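Local coordinates for oxidoreductase, NAD-binding/iron-sulfur cluster-binding protein (Nitratireductor pacificus pht-3B, PDB 6ZXU) that is a catabolic reductive dehalogenase that carries cobalamin and two [4Fe-4S] clusters, which probably supply electrons for removing halogen from its substrates, at residues A[77-82]-A[355-360]; A[466-469]-A[473-476]. All blocks are in the same frame, centred on the assembly; numbering follows the deposited sequence.

Interaction 1. Residues A[77-82]-A[355-360]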
ATOM      1  N   VAL A  77      13.583   3.726 -13.646  1.00 23.86           N
ATOM      2  CA  VAL A  77      13.824   2.791 -12.543  1.00 24.06           C
ATOM      3  C   VAL A  77      15.228   2.883 -12.052  1.00 26.54           C
ATOM      4  O   VAL A  77      15.466   2.648 -10.875  1.00 25.85           O
ATOM      5  CB  VAL A  77      13.412   1.341 -12.847  1.00 22.39           C
ATOM      6  CG1 VAL A  77      11.912   1.285 -12.986  1.00 21.90           C
ATOM      7  CG2 VAL A  77      14.036   0.797 -14.136  1.00 25.14           C
ATOM      8  N   GLU A  78      16.170   3.178 -12.960  1.00 27.17           N
ATOM      9  CA  GLU A  78      17.593   3.381 -12.552  1.00 27.21           C
ATOM     10  C   GLU A  78      17.735   4.593 -11.653  1.00 24.99           C
ATOM     11  O   GLU A  78      18.467   4.581 -10.690  1.00 26.69           O
ATOM     12  CB  GLU A  78      18.481   3.514 -13.761  1.00 30.72           C
ATOM     13  CG  GLU A  78      18.701   2.179 -14.462  1.00 38.98           C
ATOM     14  CD  GLU A  78      19.601   2.322 -15.723  1.00 55.00           C
ATOM     15  OE1 GLU A  78      20.470   1.401 -15.995  1.00 53.83           O
ATOM     16  OE2 GLU A  78      19.505   3.398 -16.410  1.00 56.51           O
ATOM     17  N   GLU A  79      16.992   5.644 -11.920  1.00 23.86           N
ATOM     18  CA  GLU A  79      17.057   6.791 -11.069  1.00 25.56           C
ATOM     19  C   GLU A  79      16.525   6.533  -9.683  1.00 24.72           C
ATOM     20  O   GLU A  79      17.084   6.996  -8.712  1.00 22.04           O
ATOM     21  CB  GLU A  79      16.288   7.956 -11.710  1.00 30.91           C
ATOM     22  CG  GLU A  79      16.435   9.188 -10.857  1.00 37.67           C
ATOM     23  CD  GLU A  79      15.525  10.335 -11.295  1.00 56.93           C
ATOM     24  OE1 GLU A  79      14.492  10.053 -11.996  1.00 56.30           O
ATOM     25  OE2 GLU A  79      15.846  11.519 -10.903  1.00 58.85           O
ATOM     26  N   TYR A  80      15.412   5.789  -9.562  1.00 24.49           N
ATOM     27  CA  TYR A  80      14.871   5.529  -8.210  1.00 24.14           C
ATOM     28  C   TYR A  80      15.782   4.538  -7.464  1.00 24.21           C
ATOM     29  O   TYR A  80      15.947   4.641  -6.262  1.00 27.47           O
ATOM     30  CB  TYR A  80      13.395   5.044  -8.295  1.00 25.23           C
ATOM     31  CG  TYR A  80      12.459   6.229  -8.484  1.00 23.75           C
ATOM     32  CD1 TYR A  80      12.230   6.747  -9.741  1.00 27.12           C
ATOM     33  CD2 TYR A  80      11.797   6.791  -7.431  1.00 25.21           C
ATOM     34  CE1 TYR A  80      11.415   7.859  -9.948  1.00 23.33           C
ATOM     35  CE2 TYR A  80      10.983   7.928  -7.617  1.00 24.27           C
ATOM     36  CZ  TYR A  80      10.843   8.468  -8.861  1.00 22.92           C
ATOM     37  OH  TYR A  80      10.012   9.587  -9.088  1.00 20.91           O
ATOM     38  N   ALA A  81      16.384   3.595  -8.167  1.00 23.58           N
ATOM     39  CA  ALA A  81      17.393   2.711  -7.534  1.00 25.49           C
ATOM     40  C   ALA A  81      18.546   3.518  -6.952  1.00 23.65           C
ATOM     41  O   ALA A  81      19.002   3.235  -5.851  1.00 24.15           O
ATOM     42  CB  ALA A  81      17.897   1.684  -8.570  1.00 25.50           C
ATOM     43  N   ARG A  82      19.019   4.540  -7.681  1.00 24.04           N
ATOM     44  CA  ARG A  82      20.131   5.327  -7.192  1.00 25.19           C
ATOM     45  C   ARG A  82      19.712   6.095  -5.976  1.00 24.71           C
ATOM     46  O   ARG A  82      20.479   6.289  -5.084  1.00 29.44           O
ATOM     47  CB  ARG A  82      20.644   6.270  -8.285  1.00 28.11           C
ATOM     48  CG  ARG A  82      21.456   5.568  -9.396  1.00 31.09           C
ATOM     49  CD  ARG A  82      22.274   6.568 -10.218  1.00 35.86           C
ATOM     50  NE  ARG A  82      21.392   7.511 -10.930  1.00 38.80           N
ATOM     51  CZ  ARG A  82      20.831   7.287 -12.122  1.00 34.52           C
ATOM     52  NH1 ARG A  82      21.104   6.149 -12.787  1.00 35.15           N
ATOM     53  NH2 ARG A  82      20.006   8.202 -12.665  1.00 36.85           N
ATOM     54  N   VAL A 355       9.958  13.061  -2.786  1.00 21.03           N
ATOM     55  CA  VAL A 355       9.151  14.243  -3.042  1.00 22.44           C
ATOM     56  C   VAL A 355       9.771  15.161  -4.159  1.00 25.32           C
ATOM     57  O   VAL A 355       9.044  15.560  -5.084  1.00 21.77           O
ATOM     58  CB  VAL A 355       8.875  15.021  -1.790  1.00 24.00           C
ATOM     59  CG1 VAL A 355       8.125  16.286  -2.129  1.00 27.81           C
ATOM     60  CG2 VAL A 355       8.065  14.178  -0.816  1.00 23.26           C
ATOM     61  N   PRO A 356      11.086  15.389  -4.165  1.00 23.84           N
ATOM     62  CA  PRO A 356      11.620  16.271  -5.223  1.00 26.99           C
ATOM     63  C   PRO A 356      11.523  15.678  -6.606  1.00 25.82           C
ATOM     64  O   PRO A 356      11.693  16.430  -7.582  1.00 23.92           O
ATOM     65  CB  PRO A 356      13.110  16.422  -4.821  1.00 25.01           C
ATOM     66  CG  PRO A 356      13.098  16.222  -3.340  1.00 25.46           C
ATOM     67  CD  PRO A 356      12.103  15.136  -3.134  1.00 27.46           C
ATOM     68  N   LEU A 357      11.214  14.373  -6.701  1.00 21.73           N
ATOM     69  CA  LEU A 357      11.150  13.712  -7.988  1.00 23.23           C
ATOM     70  C   LEU A 357       9.754  13.596  -8.534  1.00 19.43           C
ATOM     71  O   LEU A 357       9.567  12.953  -9.526  1.00 18.03           O
ATOM     72  CB  LEU A 357      11.803  12.325  -7.927  1.00 23.94           C
ATOM     73  CG  LEU A 357      13.237  12.233  -7.371  1.00 28.75           C
ATOM     74  CD1 LEU A 357      13.816  10.863  -7.663  1.00 27.41           C
ATOM     75  CD2 LEU A 357      14.134  13.267  -7.970  1.00 30.48           C
ATOM     76  N   GLN A 358       8.775  14.224  -7.873  1.00 22.09           N
ATOM     77  CA  GLN A 358       7.319  13.987  -8.218  1.00 19.33           C
ATOM     78  C   GLN A 358       6.914  14.479  -9.592  1.00 18.73           C
ATOM     79  O   GLN A 358       6.036  13.923 -10.201  1.00 19.63           O
ATOM     80  CB  GLN A 358       6.418  14.556  -7.137  1.00 17.98           C
ATOM     81  CG  GLN A 358       6.481  13.659  -5.918  1.00 20.91           C
ATOM     82  CD  GLN A 358       5.477  14.021  -4.849  1.00 22.79           C
ATOM     83  OE1 GLN A 358       4.509  14.703  -5.105  1.00 20.08           O
ATOM     84  NE2 GLN A 358       5.717  13.580  -3.651  1.00 21.12           N
ATOM     85  N   GLY A 359       7.586  15.495 -10.135  1.00 19.98           N
ATOM     86  CA  GLY A 359       7.396  15.891 -11.504  1.00 20.49           C
ATOM     87  C   GLY A 359       6.965  17.338 -11.753  1.00 20.26           C
ATOM     88  O   GLY A 359       7.035  18.160 -10.864  1.00 22.73           O
ATOM     89  N   THR A 360       6.423  17.585 -12.943  1.00 22.52           N
ATOM     90  CA  THR A 360       6.267  18.890 -13.533  1.00 25.32           C
ATOM     91  C   THR A 360       4.804  19.307 -13.608  1.00 21.29           C
ATOM     92  O   THR A 360       3.922  18.482 -13.758  1.00 22.73           O
ATOM     93  CB  THR A 360       6.735  18.899 -15.024  1.00 27.30           C
ATOM     94  OG1 THR A 360       6.025  17.879 -15.804  1.00 24.19           O
ATOM     95  CG2 THR A 360       8.200  18.688 -15.113  1.00 29.30           C
TER
HETATM   96  O   HOH W   1      11.255  11.172 -11.383  1.00 26.06           O
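The backbones stay well separated, with the CA atoms of Tyr80 and Leu357, the nearest pair, 9.0 Å apart, so side chains must bridge the gap between helix 74-85 and the short 3-10 turn that follows helix 342-354. Tyr80 is buried and also touches Met174 of helix 168-190 and Val462 of helix 445-469, so the contact joins a meeting point of three helices to that turn. The bridge is a CH-pi contact. Leu357 CD1 lies over one face of the Tyr80 ring, 4.3 Å from the ring centroid and 22° off the normal, displaced toward the rim. That displacement brings CD1 nearest to the hydroxyl-bearing end of the ring, at 4.0 Å from Tyr80 CZ. The two side chains arrive from opposite directions, and the phenol reaches beyond the leucine branch until Tyr80 OH meets Leu357 CB at 3.5 Å. With its CG anti to the carbonyl carbon (chi1 -80°), Tyr80 sends its ring across the gap although its CB does not point at the turn.

Glu79 approaches the same leucine from the neighbouring helix position. Its CG is anti to the backbone N (chi1 -176°) and the chain runs out extended, laying Glu79 OE2 against Leu357 CD2 at 3.8 Å, a van der Waals contact of a carboxylate with a methyl group. One water also lies between the polar groups: it is 3.1 Å from Tyr80 OH, reaches Glu79 OE1 only weakly, and lies 3.1 Å from Leu357 O, to which it can donate.

Interaction 2. Residues A[466-469]-A[473-476]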
ATOM      1  N   HIS A 466       8.102   8.459 -16.823  1.00 19.86           N
ATOM      2  CA  HIS A 466       8.003   7.933 -18.153  1.00 20.59           C
ATOM      3  C   HIS A 466       7.134   8.751 -19.047  1.00 22.64           C
ATOM      4  O   HIS A 466       7.445   9.002 -20.208  1.00 23.60           O
ATOM      5  CB  HIS A 466       7.550   6.445 -18.165  1.00 22.00           C
ATOM      6  CG  HIS A 466       7.692   5.791 -19.504  1.00 24.41           C
ATOM      7  ND1 HIS A 466       8.909   5.662 -20.151  1.00 24.87           N
ATOM      8  CD2 HIS A 466       6.779   5.215 -20.301  1.00 25.41           C
ATOM      9  CE1 HIS A 466       8.723   5.069 -21.308  1.00 28.66           C
ATOM     10  NE2 HIS A 466       7.436   4.789 -21.429  1.00 28.98           N
ATOM     11  N   CYS A 467       6.035   9.228 -18.514  1.00 21.84           N
ATOM     12  CA  CYS A 467       5.205  10.176 -19.263  1.00 24.72           C
ATOM     13  C   CYS A 467       6.027  11.416 -19.702  1.00 20.37           C
ATOM     14  O   CYS A 467       5.860  11.861 -20.800  1.00 21.01           O
ATOM     15  CB  CYS A 467       3.974  10.641 -18.423  1.00 22.03           C
ATOM     16  SG  CYS A 467       2.723   9.351 -18.269  1.00 27.72           S
ATOM     17  N   ARG A 468       6.829  11.946 -18.798  1.00 19.52           N
ATOM     18  CA  ARG A 468       7.644  13.151 -19.078  1.00 20.49           C
ATOM     19  C   ARG A 468       8.697  12.819 -20.162  1.00 23.47           C
ATOM     20  O   ARG A 468       8.909  13.599 -21.059  1.00 22.69           O
ATOM     21  CB  ARG A 468       8.229  13.713 -17.871  1.00 17.27           C
ATOM     22  CG  ARG A 468       7.252  14.250 -16.865  1.00 18.32           C
ATOM     23  CD  ARG A 468       7.840  15.063 -15.745  1.00 18.45           C
ATOM     24  NE  ARG A 468       8.843  14.329 -15.016  1.00 21.60           N
ATOM     25  CZ  ARG A 468       8.640  13.535 -13.981  1.00 23.12           C
ATOM     26  NH1 ARG A 468       7.428  13.333 -13.510  1.00 21.97           N
ATOM     27  NH2 ARG A 468       9.665  12.942 -13.391  1.00 24.25           N
ATOM     28  N   ARG A 469       9.262  11.625 -20.138  1.00 22.86           N
ATOM     29  CA  ARG A 469      10.147  11.152 -21.159  1.00 24.99           C
ATOM     30  C   ARG A 469       9.512  11.199 -22.514  1.00 25.62           C
ATOM     31  O   ARG A 469      10.147  11.517 -23.516  1.00 29.01           O
ATOM     32  CB  ARG A 469      10.634   9.746 -20.831  1.00 28.83           C
ATOM     33  CG  ARG A 469      11.546   9.131 -21.851  1.00 32.69           C
ATOM     34  CD  ARG A 469      12.000   7.719 -21.495  1.00 36.55           C
ATOM     35  NE  ARG A 469      12.599   7.599 -20.143  1.00 43.50           N
ATOM     36  CZ  ARG A 469      13.844   7.986 -19.797  1.00 54.40           C
ATOM     37  NH1 ARG A 469      14.718   8.577 -20.664  1.00 60.58           N
ATOM     38  NH2 ARG A 469      14.231   7.801 -18.536  1.00 49.86           N
ATOM     39  N   SER A 473       3.458  16.239 -19.717  1.00 18.38           N
ATOM     40  CA  SER A 473       3.692  16.691 -18.370  1.00 18.52           C
ATOM     41  C   SER A 473       2.957  15.681 -17.386  1.00 18.49           C
ATOM     42  O   SER A 473       1.910  15.173 -17.701  1.00 18.98           O
ATOM     43  CB  SER A 473       3.127  18.075 -18.161  1.00 16.97           C
ATOM     44  OG  SER A 473       3.504  18.637 -16.951  1.00 17.31           O
ATOM     45  N   ALA A 474       3.575  15.424 -16.261  1.00 17.48           N
ATOM     46  CA  ALA A 474       3.028  14.454 -15.290  1.00 18.31           C
ATOM     47  C   ALA A 474       3.658  14.723 -13.953  1.00 18.71           C
ATOM     48  O   ALA A 474       4.853  15.031 -13.860  1.00 19.10           O
ATOM     49  CB  ALA A 474       3.287  13.056 -15.748  1.00 17.54           C
ATOM     50  N   ARG A 475       2.835  14.669 -12.907  1.00 18.64           N
ATOM     51  CA  ARG A 475       3.266  14.869 -11.544  1.00 17.05           C
ATOM     52  C   ARG A 475       2.578  13.860 -10.643  1.00 15.90           C
ATOM     53  O   ARG A 475       1.361  13.660 -10.750  1.00 12.35           O
ATOM     54  CB  ARG A 475       2.918  16.263 -11.101  1.00 17.10           C
ATOM     55  CG  ARG A 475       3.405  16.514  -9.716  1.00 17.27           C
ATOM     56  CD  ARG A 475       3.461  17.920  -9.318  1.00 18.68           C
ATOM     57  NE  ARG A 475       3.814  18.017  -7.895  1.00 20.33           N
ATOM     58  CZ  ARG A 475       5.037  18.198  -7.369  1.00 20.51           C
ATOM     59  NH1 ARG A 475       6.116  18.303  -8.142  1.00 20.18           N
ATOM     60  NH2 ARG A 475       5.179  18.302  -6.076  1.00 19.45           N
ATOM     61  N   SER A 476       3.333  13.187  -9.763  1.00 15.51           N
ATOM     62  CA  SER A 476       2.671  12.283  -8.787  1.00 15.58           C
ATOM     63  C   SER A 476       2.254  13.057  -7.538  1.00 14.08           C
ATOM     64  O   SER A 476       2.712  14.149  -7.260  1.00 15.42           O
ATOM     65  CB  SER A 476       3.572  11.098  -8.420  1.00 15.63           C
ATOM     66  OG  SER A 476       4.633  11.510  -7.669  1.00 17.30           O
TER
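Cys467 and Ala474 form the tight side of this contact: both are buried, both CB atoms point across the gap, and Cys467 CB meets Ala474 CB at 3.7 Å. Thr521 of strand 514-521 touches both side chains, so the pair packs the helix end against the sheet. Arg468, partly exposed, makes the looser side, its CG staying 4.3 Å from Ala474 CB. The chain leaves helix 445-469 and, four residues later, enters strand 474-477, an outermost strand within the chain of a four-stranded antiparallel sheet of order 1-2-4-3. A bend at chi3 (-57°) folds the Arg468 chain so that its guanidinium reaches the strand backbone. There NH1 donates to Ala474 O at 3.1 Å with an N-H...O angle of 152°, coming from above the carbonyl plane, 48° out of it, while the oxygen sits near the guanidinium edge. Ala474 O also accepts a backbone hydrogen bond from Thr360 N, so two donors grip it. An alanine at this position would remove the guanidinium and probably cost Ala474 O its side-chain donor, opening a gap beside the strand. Arg468 CD lies 3.5 Å from Ala474 O.

Interaction 1 closes before interaction 2 opens along the chain, yet their centres are only 11 Å apart, on the same side of the chain's centre. Residues 358-360 join them: Gln358 pairs with Ser476 and Thr360 with Ala474 in antiparallel sense, the Gln358 O to Ser476 N distance being 2.8 Å, so the loop lines the outer strand 474-477. A probable hydrogen bond between Thr360 OG1 and Ser473 OG (2.9 Å) adds a side-chain tie. Helix 445-469 is the second shared element, packing on interaction 1 and ending in interaction 2. Together they connect helix 74-85 through the loop to the sheet edge, with interaction 1 away from the cofactor sites.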